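Local coordinates for dipeptidase AC. Metallo peptidase. MEROPS family M19 (PDB 3LY0), which probably hydrolyses dipeptides as a zinc-dependent metallopeptidase of the membrane dipeptidase family, holding two zinc ions and here a phosphinate mimic of L-Ala-D-Ala, at residues H237-S242 and L286-H291; L296-V301 and E336-K341; S183-E188 and L213-F218. All coordinates share one frame; numbering follows the deposited sequence.

All three contacts belong to the TIM-barrel-like fold of this M19 dipeptidase and follow one another in series: contact 3 (183-188 with 213-218) closes before contact 1 (237-242 with 286-291) opens, and contact 2 (296-301 with 336-341) comes last. Contacts 1 and 2 share helix 283-296, and their centres lie about 17 Å apart; they meet where Leu-289 CD2 packs on Val-301 CG1 at 4.0 Å. Contact 3, centred about 19 Å from contact 1, joins it through the ring of His-237 against Pro-184, whereas contacts 2 and 3 do not touch. The side chains of Thr-240 and Pro-184 lie about 11 and 12 Å from the bound inhibitor; contact 2 fastens helix 336-354.

Contact 1: H237-S242 and L286-H291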
loop_
_atom_site.group_PDB
_atom_site.type_symbol
_atom_site.label_atom_id
_atom_site.label_comp_id
_atom_site.label_asym_id
_atom_site.label_seq_id
_atom_site.Cartn_x
_atom_site.Cartn_y
_atom_site.Cartn_z
ATOM N N HIS A 237 1.936 3.212 15.475
ATOM C CA HIS A 237 1.426 4.402 16.150
ATOM C C HIS A 237 2.218 4.725 17.414
ATOM O O HIS A 237 2.382 5.892 17.767
ATOM C CB HIS A 237 -0.047 4.209 16.490
ATOM C CG HIS A 237 -0.751 5.478 16.838
ATOM N ND1 HIS A 237 -0.805 5.970 18.124
ATOM C CD2 HIS A 237 -1.408 6.371 16.062
ATOM C CE1 HIS A 237 -1.480 7.105 18.126
ATOM N NE2 HIS A 237 -1.856 7.370 16.889
ATOM N N ALA A 238 2.704 3.683 18.083
ATOM C CA ALA A 238 3.453 3.853 19.329
ATOM C C ALA A 238 4.758 4.600 19.090
ATOM O O ALA A 238 5.290 5.225 20.013
ATOM C CB ALA A 238 3.709 2.501 19.983
ATOM N N VAL A 239 5.272 4.547 17.866
ATOM C CA VAL A 239 6.488 5.264 17.497
ATOM C C VAL A 239 6.170 6.632 16.895
ATOM O O VAL A 239 6.773 7.641 17.275
ATOM C CB VAL A 239 7.328 4.429 16.506
ATOM C CG1 VAL A 239 8.549 5.187 16.041
ATOM C CG2 VAL A 239 7.713 3.092 17.133
ATOM N N THR A 240 5.230 6.658 15.951
ATOM C CA THR A 240 4.803 7.893 15.300
ATOM C C THR A 240 3.281 7.961 15.350
ATOM O O THR A 240 2.609 7.221 14.634
ATOM C CB THR A 240 5.223 7.897 13.814
ATOM O OG1 THR A 240 6.650 7.880 13.718
ATOM C CG2 THR A 240 4.673 9.123 13.079
ATOM N N PRO A 241 2.726 8.830 16.211
ATOM C CA PRO A 241 1.272 8.884 16.425
ATOM C C PRO A 241 0.515 9.635 15.329
ATOM O O PRO A 241 -0.238 10.575 15.603
ATOM C CB PRO A 241 1.151 9.612 17.766
ATOM C CG PRO A 241 2.348 10.511 17.773
ATOM C CD PRO A 241 3.449 9.669 17.184
ATOM N N SER A 242 0.707 9.191 14.091
ATOM C CA SER A 242 -0.094 9.636 12.954
ATOM C C SER A 242 -1.411 8.867 12.922
ATOM O O SER A 242 -1.444 7.684 13.244
ATOM C CB SER A 242 0.660 9.364 11.652
ATOM O OG SER A 242 -0.217 9.421 10.530
ATOM N N LEU A 286 14.323 1.840 11.241
ATOM C CA LEU A 286 14.598 0.659 12.050
ATOM C C LEU A 286 13.803 0.645 13.343
ATOM O O LEU A 286 13.502 -0.411 13.891
ATOM C CB LEU A 286 16.093 0.560 12.346
ATOM C CG LEU A 286 16.922 0.221 11.111
ATOM C CD1 LEU A 286 18.405 0.400 11.406
ATOM C CD2 LEU A 286 16.606 -1.196 10.627
ATOM N N ARG A 287 13.467 1.825 13.847
ATOM C CA ARG A 287 12.646 1.929 15.034
ATOM C C ARG A 287 11.277 1.316 14.747
ATOM O O ARG A 287 10.771 0.502 15.513
ATOM C CB ARG A 287 12.500 3.405 15.408
ATOM C CG ARG A 287 12.042 3.666 16.821
ATOM C CD ARG A 287 12.278 5.136 17.182
ATOM N NE ARG A 287 13.618 5.588 16.790
ATOM C CZ ARG A 287 13.874 6.669 16.048
ATOM N NH1 ARG A 287 12.882 7.440 15.611
ATOM N NH2 ARG A 287 15.131 6.987 15.747
ATOM N N HIS A 288 10.673 1.705 13.628
ATOM C CA HIS A 288 9.378 1.138 13.259
ATOM C C HIS A 288 9.474 -0.350 12.965
ATOM O O HIS A 288 8.632 -1.122 13.412
ATOM C CB HIS A 288 8.784 1.879 12.069
ATOM C CG HIS A 288 8.102 3.154 12.443
ATOM N ND1 HIS A 288 6.775 3.209 12.822
ATOM C CD2 HIS A 288 8.576 4.419 12.533
ATOM C CE1 HIS A 288 6.460 4.460 13.112
ATOM N NE2 HIS A 288 7.532 5.214 12.935
ATOM N N LEU A 289 10.496 -0.754 12.217
ATOM C CA LEU A 289 10.637 -2.177 11.896
ATOM C C LEU A 289 10.805 -3.008 13.154
ATOM O O LEU A 289 10.160 -4.039 13.306
ATOM C CB LEU A 289 11.784 -2.434 10.924
ATOM C CG LEU A 289 11.507 -2.093 9.464
ATOM C CD1 LEU A 289 12.791 -2.210 8.660
ATOM C CD2 LEU A 289 10.425 -3.007 8.884
ATOM N N ASP A 290 11.650 -2.555 14.073
ATOM C CA ASP A 290 11.828 -3.285 15.321
ATOM C C ASP A 290 10.516 -3.412 16.066
ATOM O O ASP A 290 10.194 -4.472 16.599
ATOM C CB ASP A 290 12.814 -2.575 16.245
ATOM C CG ASP A 290 14.273 -2.832 15.884
ATOM O OD1 ASP A 290 14.572 -3.714 15.047
ATOM O OD2 ASP A 290 15.132 -2.131 16.465
ATOM N N HIS A 291 9.767 -2.318 16.142
ATOM C CA HIS A 291 8.519 -2.337 16.893
ATOM C C HIS A 291 7.510 -3.282 16.252
ATOM O O HIS A 291 6.849 -4.064 16.940
ATOM C CB HIS A 291 7.921 -0.932 17.034
ATOM C CG HIS A 291 6.806 -0.859 18.026
ATOM N ND1 HIS A 291 7.018 -0.556 19.354
ATOM C CD2 HIS A 291 5.477 -1.070 17.895
ATOM C CE1 HIS A 291 5.863 -0.576 19.995
ATOM N NE2 HIS A 291 4.912 -0.885 19.132
#
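Val-239 carries the hydrophobic part of this junction between the loop after strand 230-231 and helix 283-296. From its CB, which already lies 3.5 Å from His-288 CE1, the two methyls diverge. CG1, anti to the backbone N (chi1 176°), sits over one face of the His-288 imidazole, 3.6 Å from the ring centroid and 27° off the normal; this is a CH-pi contact, displaced toward the NE2 rim, and the same methyl also meets Arg-287 CG. CG2, anti to the carbonyl carbon, rests on His-291 CB at 4.0 Å. Beside it, Ala-238 CB approaches His-291 NE2 at 3.7 Å, an oblique contact with a ring whose NE2 is hydrogen-bonded to Asp-248 OD1.

The polar link uses the edge of the His-288 ring: NE2 donates to Thr-240 OG1 at 2.9 Å, with the oxygen only 2° out of the ring plane. Thr-240 OG1 is also hydrogen-bonded to the carbonyl of Arg-271, so the hydroxyl joins the helix to a third part of the chain. On the other ring nitrogen, ND1 pairs with the backbone N of Ala-236. With ND1 accepting from that amide and NE2 donating, His-288 is probably a neutral imidazole with its proton on NE2, which a weak bond of NE2 to Leu-270 O agrees with, and the two stronger bonds probably hold the ring's rotation.

Contact 2: L296-V301 and E336-K341; sequences LGEDHV and EPLMRK
A salt-bridge network of Glu-298, Asp-299 and Lys-341 holds the type I beta turn Gly-297 to His-300, which leads from helix 283-296 into strand 301-303 of the TIM-barrel-like fold, against the start of helix 336-354. Inside the turn, His-300 N donates to Gly-297 O at 3.2 Å. Lys-341 is extended beyond CG, and its NZ donates to Asp-299 OD1 at 3.1 Å, approaching 40° out of the carboxylate plane. Glu-298 OE1 adds a long ion pair with NZ at 3.8 Å, and one water spans the gap, donating to OE1 and accepting weakly from NZ. Asn-346 ND2, further along the same helix, donates to Glu-298 O in the turn and to Val-301 O just after it. An alanine at Lys-341 would remove the ammonium group shared by the two carboxylates and would probably loosen the turn from the helix, leaving like charges without their common partner. Beside these charges, the aliphatic part of Glu-298 crosses Leu-338 at about a right angle. With Leu-338 chi1 at 176° and chi2 at 57°, its CD1 comes to 3.7 Å from Glu-298 CG.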
loop_
_atom_site.group_PDB
_atom_site.type_symbol
_atom_site.label_atom_id
_atom_site.label_comp_id
_atom_site.label_asym_id
_atom_site.label_seq_id
_atom_site.Cartn_x
_atom_site.Cartn_y
_atom_site.Cartn_z
ATOM N N LEU A 296 4.351 -8.074 16.033
ATOM C CA LEU A 296 3.684 -8.919 15.043
ATOM C C LEU A 296 4.336 -10.282 14.855
ATOM O O LEU A 296 3.672 -11.248 14.473
ATOM C CB LEU A 296 3.636 -8.208 13.695
ATOM C CG LEU A 296 2.787 -6.948 13.663
ATOM C CD1 LEU A 296 3.099 -6.170 12.387
ATOM C CD2 LEU A 296 1.301 -7.314 13.759
ATOM N N GLY A 297 5.638 -10.349 15.104
ATOM C CA GLY A 297 6.408 -11.543 14.815
ATOM C C GLY A 297 7.140 -11.399 13.496
ATOM O O GLY A 297 6.711 -10.642 12.616
ATOM N N GLU A 298 8.230 -12.146 13.352
ATOM C CA GLU A 298 9.095 -12.047 12.189
ATOM C C GLU A 298 8.424 -12.431 10.882
ATOM O O GLU A 298 8.912 -12.070 9.821
ATOM C CB GLU A 298 10.334 -12.936 12.359
ATOM C CG GLU A 298 11.332 -12.460 13.401
ATOM C CD GLU A 298 12.562 -13.349 13.461
ATOM O OE1 GLU A 298 12.542 -14.438 12.849
ATOM O OE2 GLU A 298 13.549 -12.948 14.111
ATOM N N ASP A 299 7.323 -13.173 10.955
ATOM C CA ASP A 299 6.663 -13.656 9.742
ATOM C C ASP A 299 5.571 -12.716 9.237
ATOM O O ASP A 299 4.939 -12.992 8.220
ATOM C CB ASP A 299 6.045 -15.037 9.987
ATOM C CG ASP A 299 7.088 -16.100 10.254
ATOM O OD1 ASP A 299 7.917 -16.361 9.355
ATOM O OD2 ASP A 299 7.074 -16.672 11.361
ATOM N N HIS A 300 5.352 -11.602 9.926
ATOM C CA HIS A 300 4.157 -10.804 9.656
ATOM C C HIS A 300 4.434 -9.341 9.341
ATOM O O HIS A 300 3.557 -8.491 9.492
ATOM C CB HIS A 300 3.169 -10.934 10.819
ATOM C CG HIS A 300 2.810 -12.353 11.127
ATOM N ND1 HIS A 300 1.963 -13.093 10.331
ATOM C CD2 HIS A 300 3.208 -13.180 12.124
ATOM C CE1 HIS A 300 1.846 -14.311 10.829
ATOM N NE2 HIS A 300 2.586 -14.389 11.920
ATOM N N VAL A 301 5.662 -9.070 8.907
ATOM C CA VAL A 301 6.097 -7.727 8.540
ATOM C C VAL A 301 6.795 -7.760 7.183
ATOM O O VAL A 301 7.549 -8.684 6.881
ATOM C CB VAL A 301 7.077 -7.152 9.573
ATOM C CG1 VAL A 301 7.433 -5.718 9.195
ATOM C CG2 VAL A 301 6.484 -7.222 10.968
ATOM N N GLU A 336 20.150 -13.074 7.786
ATOM C CA GLU A 336 19.714 -13.330 6.420
ATOM C C GLU A 336 18.324 -13.952 6.300
ATOM O O GLU A 336 17.552 -13.559 5.429
ATOM C CB GLU A 336 20.756 -14.155 5.651
ATOM C CG GLU A 336 22.050 -13.398 5.393
ATOM C CD GLU A 336 21.824 -12.055 4.719
ATOM O OE1 GLU A 336 21.084 -12.002 3.715
ATOM O OE2 GLU A 336 22.394 -11.047 5.188
ATOM N N PRO A 337 18.006 -14.945 7.147
ATOM C CA PRO A 337 16.655 -15.500 7.037
ATOM C C PRO A 337 15.595 -14.437 7.324
ATOM O O PRO A 337 14.568 -14.410 6.644
ATOM C CB PRO A 337 16.635 -16.588 8.113
ATOM C CG PRO A 337 18.070 -16.995 8.248
ATOM C CD PRO A 337 18.860 -15.735 8.055
ATOM N N LEU A 338 15.841 -13.582 8.310
ATOM C CA LEU A 338 14.902 -12.511 8.617
ATOM C C LEU A 338 14.828 -11.531 7.450
ATOM O O LEU A 338 13.739 -11.118 7.056
ATOM C CB LEU A 338 15.279 -11.794 9.913
ATOM C CG LEU A 338 14.393 -10.590 10.261
ATOM C CD1 LEU A 338 12.928 -10.986 10.362
ATOM C CD2 LEU A 338 14.857 -9.946 11.561
ATOM N N MET A 339 15.977 -11.176 6.877
ATOM C CA MET A 339 15.985 -10.293 5.713
ATOM C C MET A 339 15.119 -10.846 4.569
ATOM O O MET A 339 14.376 -10.106 3.925
ATOM C CB MET A 339 17.408 -10.046 5.210
ATOM C CG MET A 339 18.275 -9.232 6.151
ATOM S SD MET A 339 17.768 -7.501 6.337
ATOM C CE MET A 339 17.802 -6.932 4.634
ATOM N N ARG A 340 15.209 -12.144 4.293
ATOM C CA ARG A 340 14.410 -12.724 3.220
ATOM C C ARG A 340 12.911 -12.645 3.525
ATOM O O ARG A 340 12.093 -12.367 2.636
ATOM C CB ARG A 340 14.838 -14.165 2.935
ATOM C CG ARG A 340 16.221 -14.235 2.307
ATOM C CD ARG A 340 16.527 -15.631 1.784
ATOM N NE ARG A 340 16.684 -16.603 2.862
ATOM C CZ ARG A 340 17.829 -16.835 3.496
ATOM N NH1 ARG A 340 18.923 -16.157 3.172
ATOM N NH2 ARG A 340 17.882 -17.740 4.461
ATOM N N LYS A 341 12.562 -12.883 4.784
ATOM C CA LYS A 341 11.170 -12.744 5.220
ATOM C C LYS A 341 10.653 -11.320 4.995
ATOM O O LYS A 341 9.577 -11.127 4.415
ATOM C CB LYS A 341 11.020 -13.125 6.693
ATOM C CG LYS A 341 11.161 -14.615 6.970
ATOM C CD LYS A 341 11.052 -14.866 8.457
ATOM C CE LYS A 341 11.175 -16.342 8.792
ATOM N NZ LYS A 341 10.869 -16.580 10.229
HETATM O O HOH W 1 13.795 -15.136 10.485
#

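Contact 3: S183-E188 and L213-F218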
loop_
_atom_site.group_PDB
_atom_site.type_symbol
_atom_site.label_atom_id
_atom_site.label_comp_id
_atom_site.label_asym_id
_atom_site.label_seq_id
_atom_site.Cartn_x
_atom_site.Cartn_y
_atom_site.Cartn_z
ATOM N N SER A 183 -5.248 9.903 17.280
ATOM C CA SER A 183 -5.682 8.519 17.315
ATOM C C SER A 183 -6.293 8.135 15.970
ATOM O O SER A 183 -6.866 8.979 15.292
ATOM C CB SER A 183 -6.736 8.363 18.412
ATOM O OG SER A 183 -7.517 7.193 18.257
ATOM N N PRO A 184 -6.183 6.856 15.583
ATOM C CA PRO A 184 -6.873 6.391 14.373
ATOM C C PRO A 184 -8.391 6.307 14.557
ATOM O O PRO A 184 -9.104 6.022 13.601
ATOM C CB PRO A 184 -6.313 4.981 14.153
ATOM C CG PRO A 184 -5.218 4.802 15.111
ATOM C CD PRO A 184 -5.389 5.797 16.221
ATOM N N ASP A 185 -8.890 6.549 15.765
ATOM C CA ASP A 185 -10.332 6.485 16.012
ATOM C C ASP A 185 -10.976 7.817 15.657
ATOM O O ASP A 185 -11.320 8.616 16.529
ATOM C CB ASP A 185 -10.600 6.109 17.473
ATOM C CG ASP A 185 -12.059 5.807 17.746
ATOM O OD1 ASP A 185 -12.860 5.756 16.790
ATOM O OD2 ASP A 185 -12.406 5.618 18.933
ATOM N N THR A 186 -11.150 8.039 14.359
ATOM C CA THR A 186 -11.527 9.346 13.839
ATOM C C THR A 186 -12.972 9.454 13.367
ATOM O O THR A 186 -13.433 10.544 13.013
ATOM C CB THR A 186 -10.607 9.745 12.681
ATOM O OG1 THR A 186 -10.668 8.730 11.664
ATOM C CG2 THR A 186 -9.179 9.872 13.160
ATOM N N GLY A 187 -13.684 8.331 13.350
ATOM C CA GLY A 187 -15.063 8.342 12.883
ATOM C C GLY A 187 -15.812 7.026 12.957
ATOM O O GLY A 187 -15.429 6.102 13.682
ATOM N N GLU A 188 -16.892 6.939 12.182
ATOM C CA GLU A 188 -17.785 5.792 12.235
ATOM C C GLU A 188 -17.208 4.557 11.557
ATOM O O GLU A 188 -16.304 4.653 10.723
ATOM C CB GLU A 188 -19.126 6.136 11.585
ATOM C CG GLU A 188 -19.877 7.268 12.263
ATOM C CD GLU A 188 -21.167 7.627 11.545
ATOM O OE1 GLU A 188 -21.882 8.530 12.030
ATOM O OE2 GLU A 188 -21.470 7.009 10.497
ATOM N N LEU A 213 -8.236 2.811 6.704
ATOM C CA LEU A 213 -9.483 2.577 7.425
ATOM C C LEU A 213 -9.323 3.087 8.852
ATOM O O LEU A 213 -8.275 2.911 9.458
ATOM C CB LEU A 213 -9.818 1.089 7.410
ATOM C CG LEU A 213 -11.222 0.682 7.868
ATOM C CD1 LEU A 213 -12.328 1.387 7.079
ATOM C CD2 LEU A 213 -11.364 -0.818 7.761
ATOM N N ASN A 214 -10.354 3.748 9.370
ATOM C CA ASN A 214 -10.295 4.223 10.745
ATOM C C ASN A 214 -10.441 3.069 11.740
ATOM O O ASN A 214 -10.632 1.911 11.359
ATOM C CB ASN A 214 -11.293 5.364 10.987
ATOM C CG ASN A 214 -12.754 4.916 10.949
ATOM O OD1 ASN A 214 -13.077 3.728 11.074
ATOM N ND2 ASN A 214 -13.652 5.898 10.794
ATOM N N GLU A 215 -10.317 3.382 13.023
ATOM C CA GLU A 215 -10.219 2.326 14.020
ATOM C C GLU A 215 -11.524 1.536 14.168
ATOM O O GLU A 215 -11.514 0.311 14.339
ATOM C CB GLU A 215 -9.776 2.896 15.370
ATOM C CG GLU A 215 -9.395 1.814 16.373
ATOM C CD GLU A 215 -8.654 2.337 17.588
ATOM O OE1 GLU A 215 -8.273 3.518 17.605
ATOM O OE2 GLU A 215 -8.442 1.540 18.521
ATOM N N LYS A 216 -12.652 2.229 14.090
ATOM C CA LYS A 216 -13.928 1.527 14.196
ATOM C C LYS A 216 -14.131 0.605 13.001
ATOM O O LYS A 216 -14.599 -0.519 13.160
ATOM C CB LYS A 216 -15.103 2.493 14.352
ATOM C CG LYS A 216 -15.127 3.188 15.709
ATOM C CD LYS A 216 -16.400 4.010 15.897
ATOM C CE LYS A 216 -16.358 4.837 17.184
ATOM N NZ LYS A 216 -15.608 6.119 17.022
ATOM N N GLY A 217 -13.752 1.070 11.813
ATOM C CA GLY A 217 -13.867 0.234 10.627
ATOM C C GLY A 217 -12.932 -0.960 10.736
ATOM O O GLY A 217 -13.287 -2.087 10.373
ATOM N N PHE A 218 -11.728 -0.705 11.253
ATOM C CA PHE A 218 -10.753 -1.758 11.492
ATOM C C PHE A 218 -11.341 -2.823 12.422
ATOM O O PHE A 218 -11.242 -4.019 12.160
ATOM C CB PHE A 218 -9.488 -1.133 12.098
ATOM C CG PHE A 218 -8.436 -2.130 12.510
ATOM C CD1 PHE A 218 -7.315 -2.341 11.723
ATOM C CD2 PHE A 218 -8.563 -2.842 13.699
ATOM C CE1 PHE A 218 -6.331 -3.254 12.114
ATOM C CE2 PHE A 218 -7.588 -3.757 14.094
ATOM C CZ PHE A 218 -6.481 -3.966 13.302
HETATM O O HOH W 2 -6.982 4.852 19.649
HETATM O O HOH W 3 -12.868 5.199 14.116
HETATM O O HOH W 4 -12.806 8.671 9.906
#
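The loop 183-188 passes across the N-terminus of helix 215-224, closest between Asp-185 and Glu-215 with their CA atoms 4.6 Å apart, and Glu-215 N donates to Pro-184 O at 3.0 Å from 52° above the carbonyl plane. Asn-214 is the N-cap of this helix in the TIM-barrel-like fold. Its CG takes the crowded position between backbone N and carbonyl carbon (chi1 69°), so that the amide faces both ways: OD1 accepts from Gly-217 N, nearly along the C=O axis, while ND2 donates to Glu-188 O at 2.9 Å. That acceptor lies only 1° out of the amide plane, and a water bound to Thr-186 OG1 also accepts from ND2. The cap thus joins the helix end to the loop, two residues along from the zinc ligand His-212.

Within the loop, Ser-183 OG accepts from Asp-185 N, forming an ST turn, and Asp-185 is the centre of an inverse gamma turn. A water links the same hydroxyl to Glu-215 OE1, while Glu-215 OE2 forms a salt bridge with Arg-249. The carboxylate of Glu-215 is thereby held between the loop and helix 248-256, with OE1 against Asp-185 CB.

Lys-216, an exposed residue, adds a charged link. Its chain extends as far as CE and then bends at chi4, folding NZ back toward the loop for a salt bridge with Asp-185 and a weak bond to Gly-187 O. Another water donates to both of these acceptors and accepts from Lys-216 N. In the salt bridge, Asp-185 OD1 receives NZ at 2.8 Å through its syn lone pair.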